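Local coordinates for MP-4 (Mucuna pruriens, PDB 5DSS), which contributes to the neutralization of snake venom by raising cross-reactive antibodies, and is a member of the Kunitz-type trypsin and protease inhibitor family, at residues 21-26 with 62-67; 49-54 with 162-167; 90-95 with 113-118; 153-158 with 166-171. One frame throughout, in Å; residues are numbered along the deposited sequence.

Contacts 2 and 4 belong to one antiparallel sheet of this beta-trefoil protein. They share Leu166 and Gly167 on strand 164-167, which has strand 49-51 on one flank and strand 156-157 on the other. Their centres are about 13 Å apart, and a probable hydrogen bond from Tyr158 N to Arg165 O, 2.9 Å, runs between them. Contact 1 is in a separate three-stranded sheet, about 16 Å from contact 2 and about 17 Å from contact 4 between centres; the chain passes directly from strand 49-51 to strand 62-63. Contact 3 joins two loops farther out, about 18 Å from contact 2 centre to centre, and both of its segments fall between those of contact 2 in sequence.

Contact 1. Residues 21-26 with 62-67; sequences YYIMPS and VKFNIR
Val62 packs on Ile23 and lies against the Tyr21 carbonyl in the beta-trefoil interior, and its side chain can be followed branch by branch. CB sits 3.7 Å from Tyr21 O. With chi1 at -163°, CG1 is anti to the backbone N, and it meets the tip of the isoleucine, 3.8 Å from Ile23 CD1. The other branch, CG2, is beside the backbone N; it touches Tyr21 O and also lies 3.8 Å from Ile23 CG1. The two methyls thus take up successive atoms of the isoleucine chain, which crosses the valine at about a right angle. Beyond them Ile23 CD1 reaches the edge of the Phe64 ring, near its plane, 4.3 Å from Phe64 CZ.

The backbones add a pair of hydrogen bonds: Val62 N gives to Tyr21 O at 2.8 Å, and Tyr21 N to Val62 O at 3.4 Å. Both are weak, and the valine methyls and the isoleucine make the closest apolar contacts across the segments. The Tyr21 hydroxyl is held elsewhere, by Leu16 N. Strand 20-24 is the middle strand of an antiparallel sheet, between 62-63 and 177-180; Leu35 of strand 35-37 covers both Ile23 and Val62, while Ile23 also touches Phe178 of strand 177-180.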
loop_
_atom_site.group_PDB
_atom_site.type_symbol
_atom_site.label_atom_id
_atom_site.label_comp_id
_atom_site.label_asym_id
_atom_site.label_seq_id
_atom_site.Cartn_x
_atom_site.Cartn_y
_atom_site.Cartn_z
ATOM N N TYR A 21 -10.396 -3.870 2.857
ATOM C CA TYR A 21 -10.122 -2.926 3.930
ATOM C C TYR A 21 -9.819 -1.546 3.391
ATOM O O TYR A 21 -9.875 -1.316 2.202
ATOM C CB TYR A 21 -8.938 -3.420 4.769
ATOM C CG TYR A 21 -9.173 -4.738 5.461
ATOM C CD1 TYR A 21 -9.786 -5.786 4.800
ATOM C CD2 TYR A 21 -8.785 -4.941 6.782
ATOM C CE1 TYR A 21 -10.013 -7.011 5.428
ATOM C CE2 TYR A 21 -9.013 -6.167 7.414
ATOM C CZ TYR A 21 -9.621 -7.201 6.722
ATOM O OH TYR A 21 -9.855 -8.415 7.303
ATOM N N TYR A 22 -9.545 -0.613 4.288
ATOM C CA TYR A 22 -9.171 0.738 3.914
ATOM C C TYR A 22 -7.972 0.974 4.793
ATOM O O TYR A 22 -7.799 0.307 5.809
ATOM C CB TYR A 22 -10.222 1.781 4.326
ATOM C CG TYR A 22 -11.568 1.822 3.614
ATOM C CD1 TYR A 22 -11.706 2.437 2.386
ATOM C CD2 TYR A 22 -12.706 1.297 4.219
ATOM C CE1 TYR A 22 -12.938 2.503 1.769
ATOM C CE2 TYR A 22 -13.926 1.359 3.623
ATOM C CZ TYR A 22 -14.050 1.959 2.397
ATOM O OH TYR A 22 -15.296 2.013 1.782
ATOM N N ILE A 23 -7.146 1.876 4.386
ATOM C CA ILE A 23 -6.020 2.288 5.184
ATOM C C ILE A 23 -6.096 3.810 5.436
ATOM O O ILE A 23 -5.902 4.592 4.532
ATOM C CB ILE A 23 -4.708 1.868 4.480
ATOM C CG1 ILE A 23 -4.959 0.683 3.572
ATOM C CG2 ILE A 23 -3.636 1.494 5.477
ATOM C CD1 ILE A 23 -3.764 0.321 2.770
ATOM N N MET A 24 -6.386 4.205 6.684
ATOM C CA MET A 24 -6.442 5.622 7.072
ATOM C C MET A 24 -5.080 6.203 7.452
ATOM O O MET A 24 -4.098 5.466 7.561
ATOM C CB MET A 24 -7.504 5.865 8.153
ATOM C CG MET A 24 -8.730 6.573 7.598
ATOM S SD MET A 24 -10.343 5.841 7.996
ATOM C CE MET A 24 -10.565 4.642 6.677
ATOM N N PRO A 25 -4.991 7.527 7.626
ATOM C CA PRO A 25 -3.686 8.046 7.957
ATOM C C PRO A 25 -3.516 8.033 9.453
ATOM O O PRO A 25 -3.243 9.082 10.064
ATOM C CB PRO A 25 -3.801 9.487 7.490
ATOM C CG PRO A 25 -5.197 9.850 7.904
ATOM C CD PRO A 25 -6.015 8.591 7.742
ATOM N N SER A 26 -3.694 6.862 10.037
ATOM C CA SER A 26 -3.491 6.684 11.463
ATOM C C SER A 26 -4.232 7.775 12.261
ATOM O O SER A 26 -5.432 8.002 12.066
ATOM C CB SER A 26 -1.999 6.645 11.781
ATOM O OG SER A 26 -1.785 6.114 13.072
ATOM N N VAL A 62 -8.849 -2.499 -0.116
ATOM C CA VAL A 62 -7.498 -3.004 -0.264
ATOM C C VAL A 62 -7.413 -4.490 0.105
ATOM O O VAL A 62 -7.527 -4.864 1.292
ATOM C CB VAL A 62 -6.599 -2.169 0.698
ATOM C CG1 VAL A 62 -5.125 -2.312 0.331
ATOM C CG2 VAL A 62 -7.004 -0.695 0.718
ATOM N N LYS A 63 -7.193 -5.340 -0.896
ATOM C CA LYS A 63 -7.171 -6.789 -0.666
ATOM C C LYS A 63 -5.803 -7.437 -0.397
ATOM O O LYS A 63 -5.053 -7.764 -1.306
ATOM C CB LYS A 63 -7.884 -7.517 -1.801
ATOM C CG LYS A 63 -9.243 -8.090 -1.433
ATOM C CD LYS A 63 -9.907 -8.646 -2.691
ATOM C CE LYS A 63 -11.154 -9.469 -2.423
ATOM N NZ LYS A 63 -12.333 -8.683 -1.956
ATOM N N PHE A 64 -5.517 -7.676 0.877
ATOM C CA PHE A 64 -4.285 -8.336 1.264
ATOM C C PHE A 64 -4.417 -9.871 1.150
ATOM O O PHE A 64 -4.750 -10.544 2.128
ATOM C CB PHE A 64 -3.918 -7.960 2.708
ATOM C CG PHE A 64 -3.523 -6.507 2.906
ATOM C CD1 PHE A 64 -4.467 -5.489 2.877
ATOM C CD2 PHE A 64 -2.200 -6.172 3.194
ATOM C CE1 PHE A 64 -4.092 -4.165 3.087
ATOM C CE2 PHE A 64 -1.821 -4.860 3.407
ATOM C CZ PHE A 64 -2.767 -3.855 3.349
ATOM N N ASN A 65 -4.158 -10.427 -0.039
ATOM C CA ASN A 65 -4.051 -11.885 -0.223
ATOM C C ASN A 65 -2.575 -12.227 -0.358
ATOM O O ASN A 65 -1.826 -11.441 -0.934
ATOM C CB ASN A 65 -4.723 -12.346 -1.534
ATOM C CG ASN A 65 -5.928 -11.509 -1.935
ATOM O OD1 ASN A 65 -6.758 -11.164 -1.104
ATOM N ND2 ASN A 65 -6.034 -11.200 -3.228
ATOM N N ILE A 66 -2.111 -13.378 0.144
ATOM C CA ILE A 66 -0.857 -13.878 -0.430
ATOM C C ILE A 66 -1.656 -14.221 -1.651
ATOM O O ILE A 66 -2.634 -14.973 -1.547
ATOM C CB ILE A 66 -0.306 -15.193 0.140
ATOM C CG1 ILE A 66 0.161 -15.045 1.588
ATOM C CG2 ILE A 66 0.883 -15.626 -0.706
ATOM C CD1 ILE A 66 1.651 -15.259 1.778
ATOM N N ARG A 67 -1.359 -13.565 -2.754
ATOM C CA ARG A 67 -2.322 -13.477 -3.799
ATOM C C ARG A 67 -3.050 -14.562 -4.527
ATOM O O ARG A 67 -4.299 -14.479 -4.581
ATOM C CB ARG A 67 -1.921 -12.369 -4.772
ATOM C CG ARG A 67 -2.801 -11.143 -4.637
ATOM C CD ARG A 67 -2.595 -10.275 -5.856
ATOM N NE ARG A 67 -2.636 -11.082 -7.074
ATOM C CZ ARG A 67 -1.567 -11.571 -7.700
ATOM N NH1 ARG A 67 -0.344 -11.338 -7.238
ATOM N NH2 ARG A 67 -1.727 -12.293 -8.801
#

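Contact 2. Residues 49-54 with 162-167; sequences VLQDYN and EGRRLG
Val49 meets the second strand through its backbone, with Val49 O 3.9 Å from Leu166 N. Next comes Leu50, whose CD1 methyl turns back onto the opposing backbone and packs on Gly163 CA and Arg164 N; Gly163 has no side chain to stand in its way. Gln51 supplies the one bond across the segments that is not weak: Gln51 N gives to Arg164 O at 3.1 Å. The return bond, Arg164 N to Gln51 O, is weak at 3.4 Å. On the same side of the sheet Gln51 CB lies 3.6 Å from Arg164 CB. The glutamine chain bends at chi2, and NE2 lies 3.3 Å from Leu166 CD2, the two side chains crossing at about a right angle.

Past Asp52, whose OD1 accepts from Asn54 N in an Asx turn, Tyr53 swings its ring over to Gly163 and Arg164. Tyr53 OH comes 2.7 Å from Gly163 O. Arg164 NH1 sits at the ring edge, 3.0 Å from Tyr53 CE1; the planes are 76° apart, with Tyr53 CZ over one face of the guanidinium. Arg164 NH2 also makes a weak hydrogen bond to Pro30 O. Within the four-stranded antiparallel sheet, strands 49-51 and 164-167 are the inner pair, flanked by 35-37 and 156-157.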
loop_
_atom_site.group_PDB
_atom_site.type_symbol
_atom_site.label_atom_id
_atom_site.label_comp_id
_atom_site.label_asym_id
_atom_site.label_seq_id
_atom_site.Cartn_x
_atom_site.Cartn_y
_atom_site.Cartn_z
ATOM N N VAL A 49 -0.912 5.470 -6.967
ATOM C CA VAL A 49 -1.805 5.264 -5.824
ATOM C C VAL A 49 -1.598 6.508 -4.961
ATOM O O VAL A 49 -0.480 6.802 -4.550
ATOM C CB VAL A 49 -1.452 3.988 -5.024
ATOM C CG1 VAL A 49 -2.266 3.874 -3.745
ATOM C CG2 VAL A 49 -1.677 2.765 -5.883
ATOM N N LEU A 50 -2.693 7.218 -4.692
ATOM C CA LEU A 50 -2.645 8.509 -4.045
ATOM C C LEU A 50 -3.094 8.473 -2.597
ATOM O O LEU A 50 -3.959 7.699 -2.211
ATOM C CB LEU A 50 -3.524 9.511 -4.802
ATOM C CG LEU A 50 -2.865 10.764 -5.399
ATOM C CD1 LEU A 50 -2.552 11.787 -4.321
ATOM C CD2 LEU A 50 -1.608 10.415 -6.172
ATOM N N GLN A 51 -2.502 9.356 -1.801
ATOM C CA GLN A 51 -2.977 9.577 -0.463
ATOM C C GLN A 51 -3.600 10.932 -0.480
ATOM O O GLN A 51 -3.137 11.892 -1.096
ATOM C CB GLN A 51 -1.889 9.675 0.521
ATOM C CG GLN A 51 -1.228 8.374 0.832
ATOM C CD GLN A 51 -0.975 8.313 2.294
ATOM O OE1 GLN A 51 -1.633 9.031 3.081
ATOM N NE2 GLN A 51 -0.005 7.485 2.707
ATOM N N ASP A 52 -4.655 11.038 0.220
ATOM C CA ASP A 52 -5.518 12.149 0.172
ATOM C C ASP A 52 -5.097 13.256 1.050
ATOM O O ASP A 52 -4.707 13.027 2.111
ATOM C CB ASP A 52 -6.775 11.643 0.733
ATOM C CG ASP A 52 -7.921 12.041 0.011
ATOM O OD1 ASP A 52 -8.091 13.121 -0.393
ATOM O OD2 ASP A 52 -8.701 11.229 -0.193
ATOM N N TYR A 53 -5.238 14.467 0.631
ATOM C CA TYR A 53 -4.984 15.627 1.450
ATOM C C TYR A 53 -6.263 15.967 2.199
ATOM O O TYR A 53 -6.288 16.866 3.074
ATOM C CB TYR A 53 -4.499 16.806 0.606
ATOM C CG TYR A 53 -3.015 16.735 0.227
ATOM C CD1 TYR A 53 -2.066 16.150 1.090
ATOM C CD2 TYR A 53 -2.565 17.278 -0.971
ATOM C CE1 TYR A 53 -0.731 16.086 0.748
ATOM C CE2 TYR A 53 -1.223 17.239 -1.305
ATOM C CZ TYR A 53 -0.306 16.641 -0.452
ATOM O OH TYR A 53 1.038 16.628 -0.838
ATOM N N ASN A 54 -7.316 15.232 1.860
ATOM C CA ASN A 54 -8.627 15.368 2.470
ATOM C C ASN A 54 -9.123 14.051 3.082
ATOM O O ASN A 54 -8.972 12.974 2.494
ATOM C CB ASN A 54 -9.634 15.928 1.452
ATOM C CG ASN A 54 -10.847 16.554 2.107
ATOM O OD1 ASN A 54 -10.775 17.630 2.702
ATOM N ND2 ASN A 54 -11.991 15.893 1.973
ATOM N N GLU A 162 0.532 17.186 -5.921
ATOM C CA GLU A 162 -0.698 16.718 -6.555
ATOM C C GLU A 162 -1.574 16.004 -5.554
ATOM O O GLU A 162 -2.794 15.900 -5.699
ATOM C CB GLU A 162 -0.267 15.797 -7.666
ATOM C CG GLU A 162 1.151 16.159 -8.095
ATOM C CD GLU A 162 1.419 15.935 -9.557
ATOM O OE1 GLU A 162 1.196 14.800 -10.007
ATOM O OE2 GLU A 162 1.861 16.882 -10.238
ATOM N N GLY A 163 -0.897 15.540 -4.520
ATOM C CA GLY A 163 -1.454 14.702 -3.492
ATOM C C GLY A 163 -0.186 14.140 -2.907
ATOM O O GLY A 163 0.829 14.832 -2.815
ATOM N N ARG A 164 -0.236 12.873 -2.541
ATOM C CA ARG A 164 0.873 12.247 -1.900
ATOM C C ARG A 164 1.154 10.852 -2.459
ATOM O O ARG A 164 0.492 9.875 -2.094
ATOM C CB ARG A 164 0.531 12.129 -0.444
ATOM C CG ARG A 164 1.635 12.537 0.484
ATOM C CD ARG A 164 1.038 12.430 1.852
ATOM N NE ARG A 164 1.675 13.354 2.759
ATOM C CZ ARG A 164 1.021 14.308 3.394
ATOM N NH1 ARG A 164 -0.295 14.431 3.200
ATOM N NH2 ARG A 164 1.687 15.100 4.240
ATOM N N ARG A 165 2.145 10.762 -3.340
ATOM C CA ARG A 165 2.518 9.491 -3.946
ATOM C C ARG A 165 3.272 8.692 -2.896
ATOM O O ARG A 165 4.268 9.166 -2.336
ATOM C CB ARG A 165 3.453 9.717 -5.172
ATOM C CG ARG A 165 2.798 10.643 -6.211
ATOM C CD ARG A 165 3.723 11.379 -7.161
ATOM N NE ARG A 165 4.136 10.519 -8.266
ATOM C CZ ARG A 165 4.652 10.943 -9.428
ATOM N NH1 ARG A 165 4.832 12.244 -9.672
ATOM N NH2 ARG A 165 4.991 10.060 -10.364
ATOM N N LEU A 166 2.789 7.497 -2.587
ATOM C CA LEU A 166 3.550 6.638 -1.713
ATOM C C LEU A 166 4.915 6.294 -2.293
ATOM O O LEU A 166 5.140 6.464 -3.487
ATOM C CB LEU A 166 2.789 5.351 -1.453
ATOM C CG LEU A 166 1.670 5.352 -0.423
ATOM C CD1 LEU A 166 1.107 3.937 -0.336
ATOM C CD2 LEU A 166 2.214 5.825 0.913
ATOM N N GLY A 167 5.820 5.783 -1.457
ATOM C CA GLY A 167 7.145 5.452 -1.925
ATOM C C GLY A 167 7.869 4.676 -0.864
ATOM O O GLY A 167 7.342 4.528 0.231
#

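Contact 3. Residues 90-95 with 113-118; sequences CAENRA and GGSNGH
Ala91, Glu92 and Asn93 close over Gly113 and Gly114 where two irregular loops of the beta-trefoil meet, one leading into strand 97-99 and the other leaving strand 109-111. A disulfide between Cys90 and Cys45 ties down the start of the first loop.

One weak hydrogen bond crosses: Gly113 N gives to Asn93 O at 3.1 Å, with an N-H...O angle of 126°.

Much of the rest is side-chain atoms lying against glycine backbone. Ala91 CB rests 3.7 Å from Gly113 CA, and the Ala91 side chain also touches Ile112, the residue before Gly113. At a phi of 96°, Gly113 has no CB to crowd Ala91 CB or to press on the carbonyl O of the residue before. Farther along, the aliphatic part of Glu92 covers the next peptide, with Glu92 CB 3.6 Å and CG 3.7 Å from Gly114 N. The carboxylate end goes on toward the serine, Glu92 CD lying 4.3 Å from Ser115 OG at the exposed margin.

Asn93 brings its side chain in as well as its carbonyl: chi1 of 59° sets CG in the crowded position between the backbone N and the carbonyl carbon, and OD1 ends 3.5 Å from Gly113 C.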
loop_
_atom_site.group_PDB
_atom_site.type_symbol
_atom_site.label_atom_id
_atom_site.label_comp_id
_atom_site.label_asym_id
_atom_site.label_seq_id
_atom_site.Cartn_x
_atom_site.Cartn_y
_atom_site.Cartn_z
ATOM N N CYS A 90 -8.233 0.964 -17.553
ATOM C CA CYS A 90 -7.172 0.892 -18.559
ATOM C C CYS A 90 -5.754 0.561 -18.216
ATOM O O CYS A 90 -4.941 0.304 -19.101
ATOM C CB CYS A 90 -7.211 2.156 -19.415
ATOM S SG CYS A 90 -5.568 2.632 -19.941
ATOM N N ALA A 91 -5.463 0.556 -16.937
ATOM C CA ALA A 91 -4.246 -0.054 -16.508
ATOM C C ALA A 91 -4.586 -1.544 -16.515
ATOM O O ALA A 91 -5.754 -1.929 -16.421
ATOM C CB ALA A 91 -3.873 0.455 -15.130
ATOM N N GLU A 92 -3.571 -2.373 -16.684
ATOM C CA GLU A 92 -3.762 -3.812 -16.752
ATOM C C GLU A 92 -4.332 -4.444 -15.450
ATOM O O GLU A 92 -5.432 -4.989 -15.461
ATOM C CB GLU A 92 -2.459 -4.472 -17.199
ATOM C CG GLU A 92 -1.818 -3.768 -18.388
ATOM C CD GLU A 92 -1.581 -4.703 -19.569
ATOM O OE1 GLU A 92 -1.143 -5.858 -19.352
ATOM O OE2 GLU A 92 -1.849 -4.284 -20.719
ATOM N N ASN A 93 -3.630 -4.339 -14.326
ATOM C CA ASN A 93 -4.194 -4.833 -13.077
ATOM C C ASN A 93 -4.229 -3.770 -12.008
ATOM O O ASN A 93 -3.837 -2.630 -12.236
ATOM C CB ASN A 93 -3.466 -6.087 -12.576
ATOM C CG ASN A 93 -2.000 -5.870 -12.338
ATOM O OD1 ASN A 93 -1.466 -4.786 -12.546
ATOM N ND2 ASN A 93 -1.327 -6.921 -11.909
ATOM N N ARG A 94 -4.695 -4.139 -10.830
ATOM C CA ARG A 94 -4.746 -3.193 -9.733
ATOM C C ARG A 94 -3.611 -3.456 -8.747
ATOM O O ARG A 94 -3.424 -2.684 -7.774
ATOM C CB ARG A 94 -6.097 -3.324 -9.038
ATOM C CG ARG A 94 -7.205 -3.612 -10.027
ATOM C CD ARG A 94 -8.259 -4.550 -9.468
ATOM N NE ARG A 94 -7.794 -5.927 -9.395
ATOM C CZ ARG A 94 -8.547 -6.943 -9.001
ATOM N NH1 ARG A 94 -9.812 -6.734 -8.651
ATOM N NH2 ARG A 94 -8.042 -8.168 -8.964
ATOM N N ALA A 95 -2.875 -4.545 -8.979
ATOM C CA ALA A 95 -1.763 -4.924 -8.122
ATOM C C ALA A 95 -0.743 -3.829 -7.971
ATOM O O ALA A 95 -0.535 -3.057 -8.874
ATOM C CB ALA A 95 -1.095 -6.175 -8.642
ATOM N N GLY A 113 -1.102 -1.315 -12.570
ATOM C CA GLY A 113 -0.892 -1.495 -14.009
ATOM C C GLY A 113 0.364 -2.304 -14.276
ATOM O O GLY A 113 1.328 -2.262 -13.484
ATOM N N GLY A 114 0.320 -3.003 -15.418
ATOM C CA GLY A 114 1.364 -3.919 -15.886
ATOM C C GLY A 114 2.508 -3.497 -16.770
ATOM O O GLY A 114 3.436 -4.257 -17.025
ATOM N N SER A 115 2.451 -2.336 -17.426
ATOM C CA SER A 115 3.516 -1.786 -18.338
ATOM C C SER A 115 3.414 -0.401 -17.637
ATOM O O SER A 115 2.739 -0.214 -16.614
ATOM C CB SER A 115 2.989 -1.623 -19.764
ATOM O OG SER A 115 2.120 -2.669 -20.173
ATOM N N ASN A 116 4.166 0.536 -18.155
ATOM C CA ASN A 116 4.048 1.944 -18.037
ATOM C C ASN A 116 3.772 2.750 -19.275
ATOM O O ASN A 116 4.032 2.341 -20.407
ATOM C CB ASN A 116 5.282 2.432 -17.274
ATOM C CG ASN A 116 4.926 3.472 -16.220
ATOM O OD1 ASN A 116 3.759 3.614 -15.848
ATOM N ND2 ASN A 116 5.924 4.202 -15.734
ATOM N N GLY A 117 3.227 3.911 -19.017
ATOM C CA GLY A 117 3.055 4.932 -19.999
ATOM C C GLY A 117 3.714 5.952 -19.122
ATOM O O GLY A 117 3.653 5.866 -17.893
ATOM N N HIS A 118 4.337 6.966 -19.729
ATOM C CA HIS A 118 5.013 8.105 -19.038
ATOM C C HIS A 118 6.242 7.906 -18.098
ATOM O O HIS A 118 7.228 7.287 -18.493
ATOM C CB HIS A 118 3.985 9.048 -18.388
ATOM C CG HIS A 118 4.496 10.442 -18.167
ATOM N ND1 HIS A 118 3.961 11.292 -17.224
ATOM C CD2 HIS A 118 5.502 11.127 -18.763
ATOM C CE1 HIS A 118 4.610 12.445 -17.254
ATOM N NE2 HIS A 118 5.550 12.368 -18.177
#

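Contact 4. Residues 153-158 with 166-171; sequences LDVGRY and LGLSEA
Val155 and Leu168 meet through their methyls beside the beta hairpin of strands 156-157 and 164-167. Val155 CG2, anti to the carbonyl carbon, faces Leu168 CD2 at 3.3 Å, while its other methyl, CG1, approaches Leu166 CD2 at 4.1 Å. The second methyl of Leu168, CD1, lies 4.2 Å from Leu153 CB. Leu166 CD2 also touches the aliphatic part of Arg157, 3.8 Å from CG. The charged end of that arginine is occupied elsewhere, in a salt bridge to Glu173 and a hydrogen bond to Gly29 O. Leu142 and Phe144 of strand 142-146 back Val155 and Leu168 respectively.

Backbone contact includes a CA-H...O approach from Leu168 CA to Asp154 O, 3.1 Å with 129° at the hydrogen. Asp154 O also lies against the leucine side chain, at Leu168 CB, and the Ser169 side chain lies against the backbone of Gly156.

Water mediates the outer end. It donates to Glu170 O at 3.0 Å and, weakly, to Asp154 OD1 at 3.3 Å, bridging the aspartate to the backbone of segment 166-171.

No direct bond between the segments is clear-cut, so what can be read with confidence is methyl packing plus the water bridge. The weak donation from water may partly offset the approach of Asp154 OD1 to Ala171 O, another acceptor, at 3.6 Å.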
loop_
_atom_site.group_PDB
_atom_site.type_symbol
_atom_site.label_atom_id
_atom_site.label_comp_id
_atom_site.label_asym_id
_atom_site.label_seq_id
_atom_site.Cartn_x
_atom_site.Cartn_y
_atom_site.Cartn_z
ATOM N N LEU A 153 12.871 -2.713 2.113
ATOM C CA LEU A 153 12.709 -1.358 2.623
ATOM C C LEU A 153 11.283 -0.965 2.981
ATOM O O LEU A 153 10.317 -1.538 2.495
ATOM C CB LEU A 153 13.238 -0.355 1.596
ATOM C CG LEU A 153 14.718 -0.453 1.272
ATOM C CD1 LEU A 153 14.975 -1.702 0.435
ATOM C CD2 LEU A 153 15.157 0.799 0.533
ATOM N N ASP A 154 11.197 0.059 3.824
ATOM C CA ASP A 154 9.941 0.689 4.252
ATOM C C ASP A 154 9.198 1.343 3.090
ATOM O O ASP A 154 9.645 1.288 1.945
ATOM C CB ASP A 154 10.192 1.781 5.313
ATOM C CG ASP A 154 10.633 1.223 6.636
ATOM O OD1 ASP A 154 11.850 1.015 6.792
ATOM O OD2 ASP A 154 9.766 1.023 7.519
ATOM N N VAL A 155 8.041 1.915 3.414
ATOM C CA VAL A 155 7.262 2.710 2.482
ATOM C C VAL A 155 6.874 4.006 3.175
ATOM O O VAL A 155 6.000 4.023 4.050
ATOM C CB VAL A 155 5.979 1.983 2.072
ATOM C CG1 VAL A 155 5.075 2.910 1.284
ATOM C CG2 VAL A 155 6.319 0.743 1.261
ATOM N N GLY A 156 7.542 5.085 2.802
ATOM C CA GLY A 156 7.237 6.374 3.373
ATOM C C GLY A 156 6.269 7.137 2.505
ATOM O O GLY A 156 5.229 6.606 2.065
ATOM N N ARG A 157 6.620 8.402 2.287
ATOM C CA ARG A 157 5.827 9.274 1.439
ATOM C C ARG A 157 6.615 10.313 0.642
ATOM O O ARG A 157 7.615 10.856 1.099
ATOM C CB ARG A 157 4.686 9.938 2.224
ATOM C CG ARG A 157 3.497 9.020 2.475
ATOM C CD ARG A 157 2.457 9.713 3.323
ATOM N NE ARG A 157 2.950 10.070 4.652
ATOM C CZ ARG A 157 2.192 10.628 5.591
ATOM N NH1 ARG A 157 0.915 10.897 5.345
ATOM N NH2 ARG A 157 2.700 10.907 6.780
ATOM N N TYR A 158 6.112 10.580 -0.555
ATOM C CA TYR A 158 6.664 11.563 -1.475
ATOM C C TYR A 158 5.418 12.320 -1.927
ATOM O O TYR A 158 4.327 11.753 -1.912
ATOM C CB TYR A 158 7.377 10.855 -2.630
ATOM C CG TYR A 158 8.626 11.535 -3.113
ATOM C CD1 TYR A 158 8.788 12.914 -3.007
ATOM C CD2 TYR A 158 9.630 10.799 -3.720
ATOM C CE1 TYR A 158 9.935 13.534 -3.466
ATOM C CE2 TYR A 158 10.789 11.403 -4.190
ATOM C CZ TYR A 158 10.938 12.768 -4.061
ATOM O OH TYR A 158 12.088 13.370 -4.533
ATOM N N LEU A 166 2.789 7.497 -2.587
ATOM C CA LEU A 166 3.550 6.638 -1.713
ATOM C C LEU A 166 4.915 6.294 -2.293
ATOM O O LEU A 166 5.140 6.464 -3.487
ATOM C CB LEU A 166 2.789 5.351 -1.453
ATOM C CG LEU A 166 1.670 5.352 -0.423
ATOM C CD1 LEU A 166 1.107 3.937 -0.336
ATOM C CD2 LEU A 166 2.214 5.825 0.913
ATOM N N GLY A 167 5.820 5.783 -1.457
ATOM C CA GLY A 167 7.145 5.452 -1.925
ATOM C C GLY A 167 7.869 4.676 -0.864
ATOM O O GLY A 167 7.342 4.528 0.231
ATOM N N LEU A 168 9.066 4.180 -1.194
ATOM C CA LEU A 168 9.914 3.462 -0.247
ATOM C C LEU A 168 10.931 4.391 0.434
ATOM O O LEU A 168 11.950 4.749 -0.148
ATOM C CB LEU A 168 10.654 2.340 -0.955
ATOM C CG LEU A 168 9.921 1.260 -1.751
ATOM C CD1 LEU A 168 10.836 0.047 -1.792
ATOM C CD2 LEU A 168 8.562 0.883 -1.183
ATOM N N SER A 169 10.645 4.790 1.668
ATOM C CA SER A 169 11.541 5.664 2.431
ATOM C C SER A 169 12.835 4.980 2.894
ATOM O O SER A 169 12.968 3.746 2.834
ATOM C CB SER A 169 10.792 6.266 3.612
ATOM O OG SER A 169 9.700 7.026 3.132
ATOM N N GLU A 170 13.792 5.794 3.333
ATOM C CA GLU A 170 15.049 5.273 3.833
ATOM C C GLU A 170 14.933 4.909 5.313
ATOM O O GLU A 170 15.701 4.088 5.834
ATOM C CB GLU A 170 16.191 6.234 3.489
ATOM C CG GLU A 170 17.418 5.541 2.893
ATOM C CD GLU A 170 18.573 6.490 2.731
ATOM O OE1 GLU A 170 18.449 7.468 1.953
ATOM O OE2 GLU A 170 19.602 6.276 3.401
ATOM N N ALA A 171 13.966 5.518 5.990
ATOM C CA ALA A 171 13.859 5.335 7.423
ATOM C C ALA A 171 12.636 4.593 7.945
ATOM O O ALA A 171 12.737 3.786 8.902
ATOM C CB ALA A 171 13.937 6.733 8.010
HETATM O O HOH W 1 14.944 1.240 5.569
#